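Local coordinates for protein putative metal-dependent hydrolase (Bacillus subtilis, PDB 6KNS) that is a metallo-beta-lactamase fold protein that holds two zinc ions, binds calcium, and probably acts as a metal-dependent hydrolase, perhaps of the tRNA-processing RNase Z type, at residues C14-A20 against T216-H220; Q31-L37 against A128-I133; T159-Y164 against A193-N197; S198-R203 against E230-F235. All coordinates share one frame. Numbering follows the deposited sequence.

Interaction 1 of 4, residues C14-A20 against T216-H220; sequences CYGGFPA and THLPH. With ZN (zinc ion), chain G.
Neither segment is regular helix or strand. They meet through a single beta bridge between Tyr15 and Leu218, with CA atoms 4.7 Å apart. Two backbone hydrogen bonds make it: Leu218 N to Cys14 O and Gly16 N to Leu218 O, both 3.0 Å. Thr216 OG1 lies 3.3 Å from Cys14 CB, and its hydroxyl is hydrogen-bonded to Tyr28. Gly16 O accepts from His220 NE2 at 2.9 Å and weakly from Phe18 N at 3.0 Å. The His220 ring (chi1 m) lies between two aromatics. Phe18 (chi1 p) stacks face-to-face on it, with centroids 3.6 Å apart and planes at 9°. Tyr15 CD1 is 3.5 Å from His220 CE1 over the opposite face. These loops follow strands 7-13 and 212-216 and lie at the dinuclear zinc site of the metallo-beta-lactamase fold. His217 has positive phi and psi (57°, 52°) and chi1 t. Its NE2 binds zinc at 2.1 Å; Asp69, His70 and Asp161 complete that site. Gly16 CA sits over the His217 ring in a CH-pi contact, 3.5 Å from the centroid, and a CB on Gly16 would clash with His217 ND1. Gly17 N donates to zinc ligand Asp69. Phe18 packs on Pro76 of the second subunit.

Interaction 2 of 4, residues Q31-L37 against A128-I133; sequences QSGDYSL and AGPFTI. With CA (calcium ion), chain F.
Two beta hairpins, one from each sheet of the metallo-beta-lactamase sandwich, meet at their turns. Each has a type II' turn, Ser32 to Tyr35 and Ala128 to Phe131, with glycine at the second position. In the first, Ser32 N bonds Tyr35 O and Tyr35 N bonds Ser32 O, both at 2.9 Å. In the second, Ala128 N to Phe131 O and Phe131 N to Ala128 O are both 2.8 Å. Strands 35-37 and 131-133 run at 26° with axes 10.8 Å apart, so side chains fill the gap. Phe131 (chi1 m) gives most surface. Its CZ lies 3.6 Å from Ser32 CB, its CE2 3.9 Å from Tyr35 CD1 and its CD2 4.1 Å from Leu37 CD2. Tyr35 (chi1 t) lays one ring face on the second turn. Gly129 CA and Pro130 CD make CH-pi contacts there, 3.8 and 3.9 Å from the ring centroid. A CB on Gly129 would clash with Tyr35 CD2. Leu37 (chi1 t, chi2 p) extends the packing inward, with its CD2 3.9 Å from Ile133 CD1. Asp59 and Lys57 also bind the calcium beside the first turn. There Asp34 O binds the ion at 2.8 Å, and a water 2.5 Å from the ion donates to Ser36 OG, also at 2.5 Å.

Interaction 3 of 4, residues T159-Y164 against A193-N197; sequences TADSSY and AGHMN. With ZN (zinc ion), chain H; ZN (zinc ion), chain G.
Met196 overlaps the backbone between Ser163 and Tyr164. Its chi angles are m, t, m. Met196 CG lies 3.5 Å from Tyr164 N and 4.2 Å from Tyr164 CB, and Met196 CE reaches to 4.3 Å from Thr159 CG2. Both segments are loops. Their closest CA atoms are those of Ser163 and His195, 4.1 Å apart. The backbones meet by CA-H...O contacts: His195 CA to Ser162 O at 3.2 Å and Ser163 CA to His195 O at 3.3 Å. A water links them further. It accepts from Tyr164 N at 3.1 Å and donates to His195 O at 2.8 Å. Within 159-164, Thr159 OG1 donates to Ala160 O at 2.7 Å and Ser162 OG to Ser163 O at 2.6 Å. Gly194 has positive phi (70°) and psi 36°, and its O accepts from ND1 of zinc ligand His140. His195 (chi1 m) gives ND1 to Glu181, and its CE1 lies 3.5 Å from Asp161 OD2. Asn197 is the N-cap of helix 198-208. Asp161 (chi1 m) carries the metal contact. Its OD2 binds both zinc ions, at 2.4 Å (chain H) and 2.2 Å (chain G). His65, His67 and His140 complete one site; Asp69, His70 and His217 complete the other. One aspartate oxygen bridging two zincs is characteristic of dinuclear metallo-beta-lactamase fold hydrolases such as RNase Z.

Interaction 4 of 4, residues S198-R203 against E230-F235; sequences SLEAGR and EAKTVF
Segment 198-203 is the first part of a helix. Segment 230-235 starts in helix 225-231 and runs on past it. The closest CA atoms are those of Gly202 and Ala231, 4.7 Å apart. The CA-to-CB bond of Glu230 (chi1 m) points toward segment 198-203, and its OE1 accepts a very short hydrogen bond from Ser198 OG (p rotamer) at 2.5 Å. Glu230 OE1 also accepts from Ala186 N. Ala231 follows, with its CB 3.6 Å from Ser198 O. Gly202 faces it without a side chain; a CB there would clash with Ala231 O and crowd Val234 CB. Thr233 (chi1 p) turns its hydroxyl back, OG1 to Glu230 O at 2.6 Å, and OG1 is 3.6 Å from Leu199 CD2. Val234 (chi1 t) covers the glycine. Its CG1 is 3.6 Å from both Gly202 C and Arg203 N, and its CG2 is 4.0 Å from Leu199 CD2. Phe235 CB is 3.5 Å from Gly202 O. Gly202 lets helix 225-231 and the residues after it approach helix 198-208, in a helical layer of the alpha-beta/beta-alpha sandwich. Ala201 and Ala231 rest on Leu215 of strand 212-216, Phe235 touches Leu213, and Ala231 meets Val239 of strand 238-241.

From the N terminus, the loop after strand 7-13 opens interaction 1, which closes 196 residues later after strand 212-216. Interactions 2 and 3 lie within that span, one after the other. Interaction 2 joins hairpins of the two sheets and closes at 128-133, after 90 intervening residues, on the far side of the chain's centre from interactions 1 and 3. Interaction 3 joins the loop after strand 155-158 to the one before helix 198-208, closing at 193-197. It touches interaction 1: His217 and Asp161 share a zinc ion. Interaction 4 starts where interaction 3 ends and crosses interaction 1. It ties helix 198-208 to the end of helix 225-231, and Tyr164 packs on its Glu200 and Arg203.

Interaction 1 of 4, residues C14-A20 against T216-H220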
# COMPACT_ATOMS: atom_id res chain seq x y z
N CYS A 14 -11.05 -3.16 -4.12
CA CYS A 14 -11.66 -3.71 -5.32
C CYS A 14 -11.27 -3.06 -6.65
O CYS A 14 -11.78 -3.49 -7.71
CB CYS A 14 -13.19 -3.69 -5.17
SG CYS A 14 -13.78 -2.05 -5.03
N TYR A 15 -10.37 -2.07 -6.62
CA TYR A 15 -9.87 -1.47 -7.87
C TYR A 15 -8.77 -2.25 -8.58
O TYR A 15 -7.89 -2.83 -7.94
CB TYR A 15 -9.42 -0.00 -7.67
CG TYR A 15 -10.62 0.94 -7.70
CD1 TYR A 15 -11.04 1.52 -8.88
CD2 TYR A 15 -11.33 1.19 -6.55
CE1 TYR A 15 -12.15 2.32 -8.91
CE2 TYR A 15 -12.46 2.00 -6.55
CZ TYR A 15 -12.86 2.55 -7.74
OH TYR A 15 -13.93 3.39 -7.74
N GLY A 16 -8.80 -2.22 -9.91
CA GLY A 16 -7.77 -2.86 -10.68
C GLY A 16 -6.57 -1.92 -10.81
O GLY A 16 -6.77 -0.75 -11.00
N GLY A 17 -5.36 -2.45 -10.70
CA GLY A 17 -4.13 -1.72 -11.01
C GLY A 17 -3.58 -0.85 -9.89
O GLY A 17 -2.44 -1.03 -9.44
N PHE A 18 -4.40 0.08 -9.41
CA PHE A 18 -3.97 1.09 -8.45
C PHE A 18 -5.25 1.67 -7.82
O PHE A 18 -6.32 1.55 -8.38
CB PHE A 18 -3.19 2.21 -9.15
CG PHE A 18 -4.03 2.99 -10.16
CD1 PHE A 18 -4.17 2.54 -11.45
CD2 PHE A 18 -4.64 4.20 -9.83
CE1 PHE A 18 -4.92 3.26 -12.37
CE2 PHE A 18 -5.39 4.91 -10.76
CZ PHE A 18 -5.51 4.44 -12.03
N PRO A 19 -5.15 2.26 -6.65
CA PRO A 19 -6.37 2.68 -5.96
C PRO A 19 -6.90 3.99 -6.52
O PRO A 19 -6.14 4.91 -6.81
CB PRO A 19 -5.87 2.90 -4.53
CG PRO A 19 -4.44 3.34 -4.73
CD PRO A 19 -3.95 2.46 -5.82
N ALA A 20 -8.22 4.07 -6.69
CA ALA A 20 -8.90 5.36 -6.78
C ALA A 20 -8.69 6.07 -5.44
O ALA A 20 -8.32 5.44 -4.43
CB ALA A 20 -10.44 5.15 -7.04
N THR A 216 -15.67 -7.02 -9.75
CA THR A 216 -14.59 -6.35 -9.05
C THR A 216 -13.39 -6.07 -10.00
O THR A 216 -13.49 -6.20 -11.24
CB THR A 216 -14.22 -7.20 -7.81
OG1 THR A 216 -13.30 -6.48 -6.99
CG2 THR A 216 -13.62 -8.58 -8.20
N HIS A 217 -12.28 -5.64 -9.42
CA HIS A 217 -11.08 -5.27 -10.19
C HIS A 217 -11.44 -4.19 -11.19
O HIS A 217 -11.14 -4.28 -12.37
CB HIS A 217 -10.49 -6.48 -10.88
CG HIS A 217 -9.02 -6.41 -11.07
ND1 HIS A 217 -8.44 -5.79 -12.16
CD2 HIS A 217 -8.00 -6.84 -10.28
CE1 HIS A 217 -7.12 -5.88 -12.06
NE2 HIS A 217 -6.83 -6.51 -10.93
N LEU A 218 -12.06 -3.15 -10.66
CA LEU A 218 -12.82 -2.18 -11.43
C LEU A 218 -11.93 -1.18 -12.16
O LEU A 218 -10.82 -0.90 -11.72
CB LEU A 218 -13.76 -1.41 -10.49
CG LEU A 218 -14.75 -2.25 -9.71
CD1 LEU A 218 -15.52 -1.34 -8.66
CD2 LEU A 218 -15.68 -2.98 -10.69
N PRO A 219 -12.43 -0.64 -13.29
CA PRO A 219 -11.67 0.34 -14.07
C PRO A 219 -11.76 1.75 -13.49
O PRO A 219 -12.58 2.01 -12.63
CB PRO A 219 -12.36 0.30 -15.44
CG PRO A 219 -13.78 -0.10 -15.14
CD PRO A 219 -13.68 -1.04 -13.95
N HIS A 220 -10.91 2.65 -13.97
CA HIS A 220 -10.86 4.02 -13.50
C HIS A 220 -11.49 4.99 -14.52
O HIS A 220 -11.08 6.14 -14.62
CB HIS A 220 -9.38 4.41 -13.23
CG HIS A 220 -8.75 3.54 -12.18
ND1 HIS A 220 -8.68 3.92 -10.85
CD2 HIS A 220 -8.23 2.30 -12.24
CE1 HIS A 220 -8.12 2.96 -10.15
NE2 HIS A 220 -7.82 1.96 -10.96
ZN ZN G . -4.89 -7.32 -10.80

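Interaction 2 of 4, residues Q31-L37 against A128-I133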
# COMPACT_ATOMS: atom_id res chain seq x y z
N GLN A 31 -14.14 -14.97 6.45
CA GLN A 31 -14.21 -15.32 7.85
C GLN A 31 -15.12 -16.47 8.09
O GLN A 31 -16.17 -16.59 7.47
CB GLN A 31 -14.66 -14.12 8.69
CG GLN A 31 -13.62 -13.00 8.73
CD GLN A 31 -14.13 -11.78 9.49
OE1 GLN A 31 -15.06 -11.06 9.07
NE2 GLN A 31 -13.53 -11.55 10.65
N SER A 32 -14.72 -17.30 9.05
CA SER A 32 -15.57 -18.36 9.56
C SER A 32 -15.28 -18.59 11.05
O SER A 32 -14.18 -19.05 11.42
CB SER A 32 -15.31 -19.66 8.78
OG SER A 32 -16.12 -20.72 9.27
N GLY A 33 -16.27 -18.32 11.90
CA GLY A 33 -16.08 -18.41 13.34
C GLY A 33 -14.94 -17.49 13.70
O GLY A 33 -14.94 -16.35 13.27
N ASP A 34 -13.94 -17.99 14.43
CA ASP A 34 -12.73 -17.19 14.77
C ASP A 34 -11.63 -17.14 13.70
O ASP A 34 -10.64 -16.42 13.87
CB ASP A 34 -12.08 -17.69 16.07
CG ASP A 34 -12.85 -17.28 17.30
OD1 ASP A 34 -13.58 -16.26 17.23
OD2 ASP A 34 -12.72 -17.99 18.35
N TYR A 35 -11.81 -17.88 12.61
CA TYR A 35 -10.82 -17.92 11.54
C TYR A 35 -11.01 -16.76 10.56
O TYR A 35 -12.14 -16.46 10.17
CB TYR A 35 -10.90 -19.24 10.78
CG TYR A 35 -9.66 -19.55 9.99
CD1 TYR A 35 -9.62 -19.31 8.62
CD2 TYR A 35 -8.52 -20.10 10.61
CE1 TYR A 35 -8.50 -19.59 7.88
CE2 TYR A 35 -7.36 -20.38 9.87
CZ TYR A 35 -7.38 -20.11 8.49
OH TYR A 35 -6.32 -20.36 7.71
N SER A 36 -9.86 -16.15 10.20
CA SER A 36 -9.77 -15.04 9.28
C SER A 36 -8.72 -15.29 8.21
O SER A 36 -7.55 -15.46 8.55
CB SER A 36 -9.36 -13.76 10.02
OG SER A 36 -10.45 -13.30 10.81
N LEU A 37 -9.16 -15.25 6.95
CA LEU A 37 -8.29 -15.44 5.78
C LEU A 37 -8.34 -14.21 4.88
O LEU A 37 -9.41 -13.80 4.48
CB LEU A 37 -8.75 -16.65 4.96
CG LEU A 37 -8.06 -16.99 3.64
CD1 LEU A 37 -6.60 -17.34 3.92
CD2 LEU A 37 -8.82 -18.13 2.87
N ALA A 128 -7.32 -24.50 4.91
CA ALA A 128 -7.03 -23.25 5.64
C ALA A 128 -8.06 -23.09 6.73
O ALA A 128 -9.17 -22.56 6.49
CB ALA A 128 -7.05 -22.04 4.68
N GLY A 129 -7.73 -23.59 7.91
CA GLY A 129 -8.67 -23.67 9.02
C GLY A 129 -9.91 -24.42 8.55
O GLY A 129 -9.78 -25.51 8.05
N PRO A 130 -11.10 -23.80 8.65
CA PRO A 130 -12.32 -24.48 8.20
C PRO A 130 -12.57 -24.37 6.69
O PRO A 130 -13.56 -24.89 6.19
CB PRO A 130 -13.43 -23.79 9.02
CG PRO A 130 -12.87 -22.39 9.26
CD PRO A 130 -11.37 -22.46 9.18
N PHE A 131 -11.67 -23.75 5.95
CA PHE A 131 -11.85 -23.66 4.50
C PHE A 131 -11.02 -24.70 3.74
O PHE A 131 -9.95 -25.10 4.19
CB PHE A 131 -11.44 -22.28 3.97
CG PHE A 131 -12.21 -21.13 4.57
CD1 PHE A 131 -13.57 -21.03 4.41
CD2 PHE A 131 -11.55 -20.14 5.25
CE1 PHE A 131 -14.27 -19.95 4.96
CE2 PHE A 131 -12.22 -19.05 5.78
CZ PHE A 131 -13.59 -18.96 5.64
N THR A 132 -11.55 -25.13 2.60
CA THR A 132 -10.84 -25.96 1.64
C THR A 132 -10.81 -25.14 0.35
O THR A 132 -11.88 -24.70 -0.12
CB THR A 132 -11.56 -27.32 1.42
OG1 THR A 132 -11.70 -27.99 2.68
CG2 THR A 132 -10.80 -28.22 0.42
N ILE A 133 -9.60 -24.94 -0.20
CA ILE A 133 -9.39 -24.12 -1.39
C ILE A 133 -8.86 -25.00 -2.51
O ILE A 133 -7.95 -25.82 -2.29
CB ILE A 133 -8.37 -22.95 -1.10
CG1 ILE A 133 -8.78 -22.20 0.17
CG2 ILE A 133 -8.29 -21.97 -2.29
CD1 ILE A 133 -7.85 -21.07 0.50
CA CA F . -8.09 -15.47 14.40
O HOH W 1 -9.70 -13.99 13.12

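Interaction 3 of 4, residues T159-Y164 against A193-N197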
# COMPACT_ATOMS: atom_id res chain seq x y z
N THR A 159 -12.22 -15.34 -9.29
CA THR A 159 -11.51 -15.54 -10.55
C THR A 159 -10.07 -15.04 -10.51
O THR A 159 -9.30 -15.31 -11.43
CB THR A 159 -12.18 -14.76 -11.73
OG1 THR A 159 -12.10 -13.35 -11.47
CG2 THR A 159 -13.63 -15.16 -11.93
N ALA A 160 -9.68 -14.29 -9.48
CA ALA A 160 -8.47 -13.51 -9.56
C ALA A 160 -8.51 -12.75 -10.90
O ALA A 160 -9.60 -12.31 -11.34
CB ALA A 160 -7.22 -14.39 -9.43
N ASP A 161 -7.37 -12.59 -11.54
CA ASP A 161 -7.29 -11.89 -12.81
C ASP A 161 -7.21 -12.86 -13.94
O ASP A 161 -6.38 -13.77 -13.91
CB ASP A 161 -6.03 -11.07 -12.89
CG ASP A 161 -6.04 -9.86 -11.97
OD1 ASP A 161 -6.89 -9.73 -11.05
OD2 ASP A 161 -5.19 -9.03 -12.24
N SER A 162 -8.01 -12.65 -14.98
CA SER A 162 -7.95 -13.52 -16.16
C SER A 162 -8.68 -12.90 -17.34
O SER A 162 -9.63 -12.15 -17.16
CB SER A 162 -8.61 -14.85 -15.83
OG SER A 162 -8.39 -15.82 -16.85
N SER A 163 -8.24 -13.22 -18.55
CA SER A 163 -9.13 -13.11 -19.71
C SER A 163 -9.98 -14.38 -19.76
O SER A 163 -9.75 -15.35 -19.01
CB SER A 163 -8.34 -12.94 -21.03
OG SER A 163 -7.51 -14.07 -21.29
N TYR A 164 -10.97 -14.37 -20.64
CA TYR A 164 -12.03 -15.37 -20.59
C TYR A 164 -11.50 -16.78 -20.92
O TYR A 164 -10.65 -16.91 -21.79
CB TYR A 164 -13.22 -14.99 -21.53
CG TYR A 164 -14.22 -16.14 -21.60
CD1 TYR A 164 -15.16 -16.32 -20.59
CD2 TYR A 164 -14.13 -17.08 -22.58
CE1 TYR A 164 -16.03 -17.40 -20.61
CE2 TYR A 164 -14.98 -18.17 -22.61
CZ TYR A 164 -15.92 -18.33 -21.62
OH TYR A 164 -16.75 -19.41 -21.67
N ALA A 193 -4.83 -7.54 -22.36
CA ALA A 193 -4.41 -7.22 -20.99
C ALA A 193 -4.59 -8.36 -19.99
O ALA A 193 -4.27 -8.20 -18.81
CB ALA A 193 -5.16 -5.96 -20.48
N GLY A 194 -5.13 -9.50 -20.41
CA GLY A 194 -5.40 -10.58 -19.47
C GLY A 194 -6.55 -10.31 -18.50
O GLY A 194 -6.51 -10.72 -17.33
N HIS A 195 -7.56 -9.61 -19.00
CA HIS A 195 -8.75 -9.27 -18.21
C HIS A 195 -10.05 -9.62 -18.92
O HIS A 195 -10.08 -9.95 -20.11
CB HIS A 195 -8.75 -7.78 -17.86
CG HIS A 195 -7.65 -7.37 -16.94
ND1 HIS A 195 -7.44 -7.95 -15.70
CD2 HIS A 195 -6.70 -6.41 -17.07
CE1 HIS A 195 -6.42 -7.36 -15.11
NE2 HIS A 195 -5.93 -6.45 -15.94
N MET A 196 -11.14 -9.54 -18.18
CA MET A 196 -12.48 -9.81 -18.72
C MET A 196 -13.37 -8.57 -18.73
O MET A 196 -13.10 -7.60 -18.04
CB MET A 196 -13.15 -10.91 -17.89
CG MET A 196 -12.69 -12.32 -18.32
SD MET A 196 -13.61 -13.63 -17.51
CE MET A 196 -13.00 -13.49 -15.83
N ASN A 197 -14.44 -8.63 -19.53
CA ASN A 197 -15.48 -7.63 -19.48
C ASN A 197 -16.77 -8.16 -18.81
O ASN A 197 -16.87 -9.32 -18.39
CB ASN A 197 -15.76 -7.02 -20.88
CG ASN A 197 -16.40 -8.01 -21.87
OD1 ASN A 197 -17.01 -9.04 -21.50
ND2 ASN A 197 -16.29 -7.69 -23.14
ZN ZN H . -2.84 -9.03 -12.51
ZN ZN G . -4.89 -7.32 -10.80
O HOH W 2 -11.43 -11.57 -21.94

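Interaction 4 of 4, residues S198-R203 against E230-F235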
# COMPACT_ATOMS: atom_id res chain seq x y z
N SER A 198 -17.73 -7.27 -18.73
CA SER A 198 -19.02 -7.53 -18.13
C SER A 198 -19.76 -8.72 -18.74
O SER A 198 -20.33 -9.52 -18.00
CB SER A 198 -19.88 -6.24 -18.22
OG SER A 198 -19.82 -5.69 -19.54
N LEU A 199 -19.74 -8.86 -20.07
CA LEU A 199 -20.42 -9.97 -20.72
C LEU A 199 -19.79 -11.32 -20.35
O LEU A 199 -20.48 -12.33 -20.17
CB LEU A 199 -20.43 -9.79 -22.24
CG LEU A 199 -21.03 -8.46 -22.75
CD1 LEU A 199 -20.97 -8.38 -24.30
CD2 LEU A 199 -22.47 -8.27 -22.27
N GLU A 200 -18.47 -11.31 -20.22
CA GLU A 200 -17.72 -12.53 -19.92
C GLU A 200 -17.94 -12.98 -18.48
O GLU A 200 -18.16 -14.17 -18.21
CB GLU A 200 -16.24 -12.32 -20.25
CG GLU A 200 -16.01 -12.31 -21.78
CD GLU A 200 -14.71 -11.64 -22.22
OE1 GLU A 200 -14.14 -10.81 -21.48
OE2 GLU A 200 -14.27 -11.93 -23.36
N ALA A 201 -17.91 -12.02 -17.56
CA ALA A 201 -18.24 -12.31 -16.18
C ALA A 201 -19.67 -12.89 -16.14
O ALA A 201 -19.93 -13.87 -15.46
CB ALA A 201 -18.12 -11.06 -15.32
N GLY A 202 -20.59 -12.27 -16.87
CA GLY A 202 -21.98 -12.72 -16.88
C GLY A 202 -22.12 -14.15 -17.40
O GLY A 202 -22.92 -14.95 -16.89
N ARG A 203 -21.34 -14.44 -18.42
CA ARG A 203 -21.40 -15.73 -19.07
C ARG A 203 -20.98 -16.81 -18.09
O ARG A 203 -21.62 -17.86 -18.02
CB ARG A 203 -20.49 -15.73 -20.29
CG ARG A 203 -20.40 -17.10 -20.94
CD ARG A 203 -19.72 -17.05 -22.29
NE ARG A 203 -19.88 -18.34 -22.98
CZ ARG A 203 -19.13 -18.79 -23.97
NH1 ARG A 203 -18.11 -18.08 -24.43
NH2 ARG A 203 -19.40 -19.98 -24.51
N GLU A 230 -24.80 -4.41 -18.04
CA GLU A 230 -24.24 -5.22 -19.13
C GLU A 230 -24.19 -6.68 -18.70
O GLU A 230 -24.55 -7.55 -19.48
CB GLU A 230 -22.82 -4.73 -19.47
CG GLU A 230 -22.78 -3.39 -20.18
CD GLU A 230 -21.43 -2.68 -20.02
OE1 GLU A 230 -20.41 -3.30 -19.62
OE2 GLU A 230 -21.39 -1.47 -20.31
N ALA A 231 -23.73 -6.95 -17.48
CA ALA A 231 -23.66 -8.35 -17.03
C ALA A 231 -25.07 -8.96 -16.97
O ALA A 231 -25.25 -10.14 -17.32
CB ALA A 231 -22.96 -8.49 -15.70
N LYS A 232 -26.05 -8.16 -16.57
CA LYS A 232 -27.43 -8.63 -16.49
C LYS A 232 -28.05 -8.92 -17.87
O LYS A 232 -29.11 -9.50 -17.93
CB LYS A 232 -28.34 -7.62 -15.73
CG LYS A 232 -27.93 -7.31 -14.29
CD LYS A 232 -28.40 -8.33 -13.28
CE LYS A 232 -29.96 -8.42 -13.14
NZ LYS A 232 -30.40 -9.88 -13.34
N THR A 233 -27.41 -8.49 -18.98
CA THR A 233 -27.96 -8.82 -20.30
C THR A 233 -27.68 -10.29 -20.57
O THR A 233 -28.28 -10.87 -21.44
CB THR A 233 -27.38 -7.98 -21.44
OG1 THR A 233 -25.95 -8.22 -21.57
CG2 THR A 233 -27.67 -6.50 -21.19
N VAL A 234 -26.77 -10.89 -19.81
CA VAL A 234 -26.36 -12.30 -20.02
C VAL A 234 -26.83 -13.17 -18.85
O VAL A 234 -27.42 -14.21 -19.05
CB VAL A 234 -24.82 -12.40 -20.20
CG1 VAL A 234 -24.38 -13.86 -20.19
CG2 VAL A 234 -24.40 -11.73 -21.53
N PHE A 235 -26.62 -12.70 -17.63
CA PHE A 235 -26.91 -13.49 -16.44
C PHE A 235 -28.17 -12.93 -15.83
O PHE A 235 -28.28 -11.73 -15.65
CB PHE A 235 -25.72 -13.40 -15.50
CG PHE A 235 -25.90 -14.03 -14.16
CD1 PHE A 235 -26.18 -15.38 -14.04
CD2 PHE A 235 -25.70 -13.29 -13.01
CE1 PHE A 235 -26.30 -15.98 -12.77
CE2 PHE A 235 -25.83 -13.87 -11.76
CZ PHE A 235 -26.13 -15.23 -11.64